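Local coordinates for protein CrmK (Actinoalloteichus sp. WH1-2216-6, PDB 5I1V) that acts as an FAD-dependent oxidase with a covalently bound flavin, taking part in the recycling of shunt products in caerulomycin biosynthesis, at residues 402-407 / 426-431; 171-176 / 203-208. All blocks are in the same frame, centred on the assembly; numbering follows the deposited sequence.

Contact 1: residues 402-407 / 426-431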
loop_
_atom_site.group_PDB
_atom_site.type_symbol
_atom_site.label_atom_id
_atom_site.label_comp_id
_atom_site.label_asym_id
_atom_site.label_seq_id
_atom_site.Cartn_x
_atom_site.Cartn_y
_atom_site.Cartn_z
ATOM N N THR A 402 -17.988 -16.539 -4.784
ATOM C CA THR A 402 -18.661 -15.540 -3.978
ATOM C C THR A 402 -17.945 -15.465 -2.621
ATOM O O THR A 402 -17.413 -16.452 -2.126
ATOM C CB THR A 402 -20.170 -15.809 -3.753
ATOM O OG1 THR A 402 -20.332 -16.795 -2.728
ATOM C CG2 THR A 402 -20.866 -16.225 -5.067
ATOM N N PHE A 403 -17.969 -14.272 -2.063
ATOM C CA PHE A 403 -17.206 -13.873 -0.914
ATOM C C PHE A 403 -18.159 -12.996 -0.084
ATOM O O PHE A 403 -18.960 -12.253 -0.654
ATOM C CB PHE A 403 -16.011 -13.080 -1.449
ATOM C CG PHE A 403 -15.139 -12.489 -0.393
ATOM C CD1 PHE A 403 -14.407 -13.313 0.455
ATOM C CD2 PHE A 403 -15.021 -11.127 -0.256
ATOM C CE1 PHE A 403 -13.590 -12.766 1.438
ATOM C CE2 PHE A 403 -14.201 -10.573 0.717
ATOM C CZ PHE A 403 -13.484 -11.395 1.567
ATOM N N TYR A 404 -18.091 -13.125 1.241
ATOM C CA TYR A 404 -18.891 -12.377 2.194
ATOM C C TYR A 404 -17.916 -11.760 3.181
ATOM O O TYR A 404 -16.959 -12.444 3.598
ATOM C CB TYR A 404 -19.797 -13.290 2.992
ATOM C CG TYR A 404 -20.765 -14.080 2.179
ATOM C CD1 TYR A 404 -20.349 -15.066 1.289
ATOM C CD2 TYR A 404 -22.138 -13.868 2.316
ATOM C CE1 TYR A 404 -21.272 -15.811 0.560
ATOM C CE2 TYR A 404 -23.047 -14.588 1.569
ATOM C CZ TYR A 404 -22.629 -15.544 0.698
ATOM O OH TYR A 404 -23.596 -16.270 0.022
ATOM N N MET A 405 -18.105 -10.490 3.507
ATOM C CA MET A 405 -17.245 -9.830 4.467
ATOM C C MET A 405 -17.993 -8.763 5.296
ATOM O O MET A 405 -18.947 -8.140 4.810
ATOM C CB MET A 405 -15.978 -9.330 3.760
ATOM C CG MET A 405 -15.707 -7.840 3.649
ATOM S SD MET A 405 -14.221 -7.261 4.574
ATOM C CE MET A 405 -13.018 -8.586 4.420
ATOM N N VAL A 406 -17.587 -8.644 6.564
ATOM C CA VAL A 406 -17.989 -7.558 7.466
ATOM C C VAL A 406 -16.691 -7.118 8.097
ATOM O O VAL A 406 -15.826 -7.977 8.423
ATOM C CB VAL A 406 -18.984 -7.966 8.581
ATOM C CG1 VAL A 406 -20.363 -8.179 8.028
ATOM C CG2 VAL A 406 -18.578 -9.237 9.265
ATOM N N ALA A 407 -16.487 -5.804 8.113
ATOM C CA ALA A 407 -15.309 -5.168 8.733
ATOM C C ALA A 407 -15.770 -4.071 9.686
ATOM O O ALA A 407 -16.685 -3.305 9.377
ATOM C CB ALA A 407 -14.398 -4.618 7.697
ATOM N N ARG A 426 -26.260 -18.269 6.115
ATOM C CA ARG A 426 -27.082 -19.430 6.426
ATOM C C ARG A 426 -28.369 -19.399 5.612
ATOM O O ARG A 426 -28.757 -20.400 5.051
ATOM C CB ARG A 426 -27.447 -19.537 7.902
ATOM C CG ARG A 426 -28.402 -20.710 8.149
ATOM C CD ARG A 426 -29.163 -20.582 9.449
ATOM N NE ARG A 426 -29.839 -19.298 9.584
ATOM C CZ ARG A 426 -30.144 -18.733 10.756
ATOM N NH1 ARG A 426 -29.846 -19.345 11.915
ATOM N NH2 ARG A 426 -30.746 -17.544 10.775
ATOM N N ASP A 427 -29.002 -18.245 5.540
ATOM C CA ASP A 427 -30.277 -18.135 4.823
ATOM C C ASP A 427 -30.102 -18.363 3.337
ATOM O O ASP A 427 -30.862 -19.131 2.735
ATOM C CB ASP A 427 -30.910 -16.783 5.097
ATOM C CG ASP A 427 -31.470 -16.674 6.518
ATOM O OD1 ASP A 427 -31.457 -17.677 7.282
ATOM O OD2 ASP A 427 -31.942 -15.566 6.862
ATOM N N ILE A 428 -29.057 -17.756 2.754
ATOM C CA ILE A 428 -28.765 -17.993 1.347
ATOM C C ILE A 428 -28.592 -19.505 1.122
ATOM O O ILE A 428 -29.058 -20.019 0.098
ATOM C CB ILE A 428 -27.595 -17.125 0.827
ATOM C CG1 ILE A 428 -28.078 -15.706 0.623
ATOM C CG2 ILE A 428 -27.043 -17.650 -0.495
ATOM C CD1 ILE A 428 -26.974 -14.704 0.387
ATOM N N HIS A 429 -28.007 -20.235 2.077
ATOM C CA HIS A 429 -27.786 -21.672 1.885
ATOM C C HIS A 429 -28.756 -22.592 2.648
ATOM O O HIS A 429 -28.395 -23.722 2.944
ATOM C CB HIS A 429 -26.329 -22.059 2.244
ATOM C CG HIS A 429 -25.311 -21.336 1.426
ATOM N ND1 HIS A 429 -24.733 -20.158 1.835
ATOM C CD2 HIS A 429 -24.823 -21.586 0.187
ATOM C CE1 HIS A 429 -23.895 -19.738 0.906
ATOM N NE2 HIS A 429 -23.959 -20.568 -0.121
ATOM N N SER A 430 -29.963 -22.122 2.958
ATOM C CA SER A 430 -30.869 -22.888 3.835
ATOM C C SER A 430 -31.335 -24.220 3.232
ATOM O O SER A 430 -31.678 -25.146 3.972
ATOM C CB SER A 430 -32.076 -22.050 4.284
ATOM O OG SER A 430 -32.824 -21.609 3.182
ATOM N N ALA A 431 -31.317 -24.349 1.911
ATOM C CA ALA A 431 -31.676 -25.631 1.299
ATOM C C ALA A 431 -30.608 -26.714 1.487
ATOM O O ALA A 431 -30.876 -27.880 1.274
ATOM C CB ALA A 431 -31.989 -25.455 -0.182
#
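Helix 414-428 lies across one face of the large antiparallel sheet that, as in berberine-bridge-enzyme relatives, probably forms the substrate side of the enzyme; here Y404 of strand 400-408 reaches I428 and H429 at the helix's end. The backbones stay well apart, with the closest CA pair, Y404 and I428, at 11.4 Å, so the contact is made by side chains that come from opposite directions. Y404 does its touching with the phenol end. Its CG is anti to the carbonyl carbon (chi1 -60°), and the ring thereby extends from the strand toward the helix. CD1 of I428, at the end of an extended CG1 branch (chi2 168°), arrives at the ring edge near its plane, 3.7 Å from Y404 OH and 4.1 Å from Y404 CE2. The other branch, CG2, is also 3.7 Å from Y404 OH and leans toward the rim of one face of the H429 ring, so both branches of I428 are engaged. H429, the first residue to leave helical backbone angles, brings CE1 obliquely to 3.6 Å from Y404 OH. No hydrogen bond joins the two residues: H429 ND1 is turned back to Y425 O, which fixes the imidazole. The Y425 ring meets Y404 edge-to-face, and M375 of strand 374-379 touches both Y404 and I428. Clear of the strand, R426 NE makes a salt bridge to D427 OD1, and H362 takes D427 OD2. D427 O accepts from both S430 N and S430 OG, tying the chain just past H429 back to the helix. Across the interface, by contrast, the phenol oxygen meets only carbon atoms of I428 and H429, so between these two segments the join rests on shape and dispersion rather than on hydrogen bonds.

Contact 2: residues 171-176 / 203-208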
loop_
_atom_site.group_PDB
_atom_site.type_symbol
_atom_site.label_atom_id
_atom_site.label_comp_id
_atom_site.label_asym_id
_atom_site.label_seq_id
_atom_site.Cartn_x
_atom_site.Cartn_y
_atom_site.Cartn_z
ATOM N N ALA A 171 10.835 -29.802 -3.147
ATOM C CA ALA A 171 9.944 -30.704 -3.849
ATOM C C ALA A 171 9.558 -30.040 -5.181
ATOM O O ALA A 171 9.166 -28.875 -5.209
ATOM C CB ALA A 171 8.706 -30.964 -3.021
ATOM N N THR A 172 9.610 -30.796 -6.271
ATOM C CA THR A 172 9.355 -30.227 -7.609
ATOM C C THR A 172 8.213 -30.960 -8.316
ATOM O O THR A 172 7.768 -32.022 -7.900
ATOM C CB THR A 172 10.618 -30.275 -8.510
ATOM O OG1 THR A 172 10.715 -31.562 -9.086
ATOM C CG2 THR A 172 11.929 -29.964 -7.782
ATOM N N ARG A 173 7.717 -30.343 -9.382
ATOM C CA ARG A 173 6.622 -30.889 -10.194
ATOM C C ARG A 173 7.015 -32.013 -11.162
ATOM O O ARG A 173 6.128 -32.644 -11.730
ATOM C CB ARG A 173 5.955 -29.774 -11.003
ATOM C CG ARG A 173 6.847 -29.136 -12.045
ATOM C CD ARG A 173 6.153 -27.966 -12.717
ATOM N NE ARG A 173 4.807 -28.338 -13.047
ATOM C CZ ARG A 173 3.779 -27.503 -13.135
ATOM N NH1 ARG A 173 3.898 -26.173 -12.917
ATOM N NH2 ARG A 173 2.603 -28.027 -13.469
ATOM N N GLU A 174 8.309 -32.286 -11.310
ATOM C CA GLU A 174 8.793 -33.289 -12.289
ATOM C C GLU A 174 8.265 -34.654 -11.992
ATOM O O GLU A 174 8.299 -35.096 -10.846
ATOM C CB GLU A 174 10.301 -33.340 -12.309
ATOM C CG GLU A 174 10.957 -32.079 -12.834
ATOM C CD GLU A 174 12.360 -31.882 -12.268
ATOM O OE1 GLU A 174 12.633 -32.303 -11.111
ATOM O OE2 GLU A 174 13.200 -31.269 -12.968
ATOM N N GLU A 175 7.796 -35.355 -13.025
ATOM C CA GLU A 175 7.068 -36.621 -12.799
ATOM C C GLU A 175 7.875 -37.609 -11.998
ATOM O O GLU A 175 7.310 -38.403 -11.278
ATOM C CB GLU A 175 6.607 -37.336 -14.100
ATOM C CG GLU A 175 6.007 -36.477 -15.208
ATOM C CD GLU A 175 5.051 -37.260 -16.136
ATOM O OE1 GLU A 175 5.197 -38.508 -16.311
ATOM O OE2 GLU A 175 4.129 -36.614 -16.679
ATOM N N ASP A 176 9.189 -37.601 -12.133
ATOM C CA ASP A 176 10.003 -38.573 -11.408
ATOM C C ASP A 176 10.504 -38.091 -10.011
ATOM O O ASP A 176 11.205 -38.816 -9.337
ATOM C CB ASP A 176 11.200 -39.003 -12.275
ATOM C CG ASP A 176 12.113 -37.826 -12.666
ATOM O OD1 ASP A 176 11.714 -36.643 -12.484
ATOM O OD2 ASP A 176 13.231 -38.093 -13.166
ATOM N N ARG A 203 7.303 -20.785 -12.617
ATOM C CA ARG A 203 7.573 -20.775 -14.037
ATOM C C ARG A 203 6.458 -21.476 -14.807
ATOM O O ARG A 203 5.849 -22.375 -14.296
ATOM C CB ARG A 203 8.934 -21.457 -14.260
ATOM C CG ARG A 203 8.925 -22.793 -14.913
ATOM C CD ARG A 203 10.339 -23.369 -14.960
ATOM N NE ARG A 203 11.042 -23.010 -16.167
ATOM C CZ ARG A 203 10.897 -23.656 -17.326
ATOM N NH1 ARG A 203 10.071 -24.705 -17.409
ATOM N NH2 ARG A 203 11.569 -23.258 -18.409
ATOM N N SER A 204 6.182 -21.062 -16.031
ATOM C CA SER A 204 5.245 -21.784 -16.907
ATOM C C SER A 204 5.793 -23.142 -17.224
ATOM O O SER A 204 6.969 -23.268 -17.563
ATOM C CB SER A 204 5.056 -21.054 -18.238
ATOM O OG SER A 204 4.546 -19.770 -18.009
ATOM N N PRO A 205 4.967 -24.170 -17.132
ATOM C CA PRO A 205 5.515 -25.494 -17.456
ATOM C C PRO A 205 6.017 -25.609 -18.913
ATOM O O PRO A 205 6.927 -26.384 -19.195
ATOM C CB PRO A 205 4.338 -26.457 -17.211
ATOM C CG PRO A 205 3.158 -25.610 -16.842
ATOM C CD PRO A 205 3.588 -24.195 -16.641
ATOM N N ASP A 206 5.471 -24.811 -19.814
ATOM C CA ASP A 206 5.932 -24.852 -21.199
ATOM C C ASP A 206 6.740 -23.615 -21.621
ATOM O O ASP A 206 6.786 -23.280 -22.789
ATOM C CB ASP A 206 4.725 -25.070 -22.108
ATOM C CG ASP A 206 3.982 -26.370 -21.781
ATOM O OD1 ASP A 206 4.640 -27.431 -21.615
ATOM O OD2 ASP A 206 2.737 -26.329 -21.685
ATOM N N ALA A 207 7.404 -22.955 -20.672
ATOM C CA ALA A 207 8.294 -21.825 -21.009
ATOM C C ALA A 207 9.306 -22.161 -22.091
ATOM O O ALA A 207 9.949 -23.205 -22.026
ATOM C CB ALA A 207 9.048 -21.378 -19.781
ATOM N N VAL A 208 9.483 -21.249 -23.046
ATOM C CA VAL A 208 10.484 -21.416 -24.110
ATOM C C VAL A 208 11.871 -20.966 -23.622
ATOM O O VAL A 208 12.011 -19.849 -23.125
ATOM C CB VAL A 208 10.048 -20.588 -25.334
ATOM C CG1 VAL A 208 11.166 -20.477 -26.387
ATOM C CG2 VAL A 208 8.802 -21.210 -25.936
HETATM O O HOH W 1 5.935 -25.092 -13.588
#
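R173 and P205 touch by packing alone: the guanidinium of R173 lies beneath the proline ring, with P205 CB over its centre, 4.2 Å above the plane, and P205 CG 4.0 Å from R173 NH1. The arginine starts with CG between the backbone N and the carbonyl carbon (chi1 65°) and bends again at chi3 (-45°), which lays the flat group against the proline instead of carrying it straight past. The two side chains meet at a slant. A second face contact lies within 203-208, where A207 CB sits 3.4 Å above the guanidinium plane of R203, toward its rim.

The segments flank a common neighbour in the five-stranded antiparallel sheet: strands 166-172 and 196-202 lie on either side of strand 152-160, and both segments leave the same end of that sheet. R173 pairs its backbone with H153 and R203 with Y151, so the contact bridges past the start of strand 152-160.

No direct hydrogen bond crosses; one water donates to R203 O at 2.8 Å and lies so near R173 NH1 that a bridge by it is doubtful. The side chain of R203 is engaged separately, NE bonding to G94 O. Within 203-208, A207 N bonds to S204 O at 3.2 Å, closing the type I beta turn that presents P205 to R173.

Overall arrangement
Contacts 1 and 2 occupy opposite sides of the chain's centre, with centres 38 Å apart and nearest atoms about 25 Å apart; they do not touch. They follow one another in sequence, the 171-176/203-208 pair closing before 402-407 begins, and belong to different sheets. Contact 1 is buried and is the one nearer the annotated flavin site: the side chain of Y404 is about 13 Å from the bound FAD and about 10 Å from that of Y446, which binds it, so any influence on the cofactor would be indirect. Contact 2 lies at the surface, away from the annotated sites.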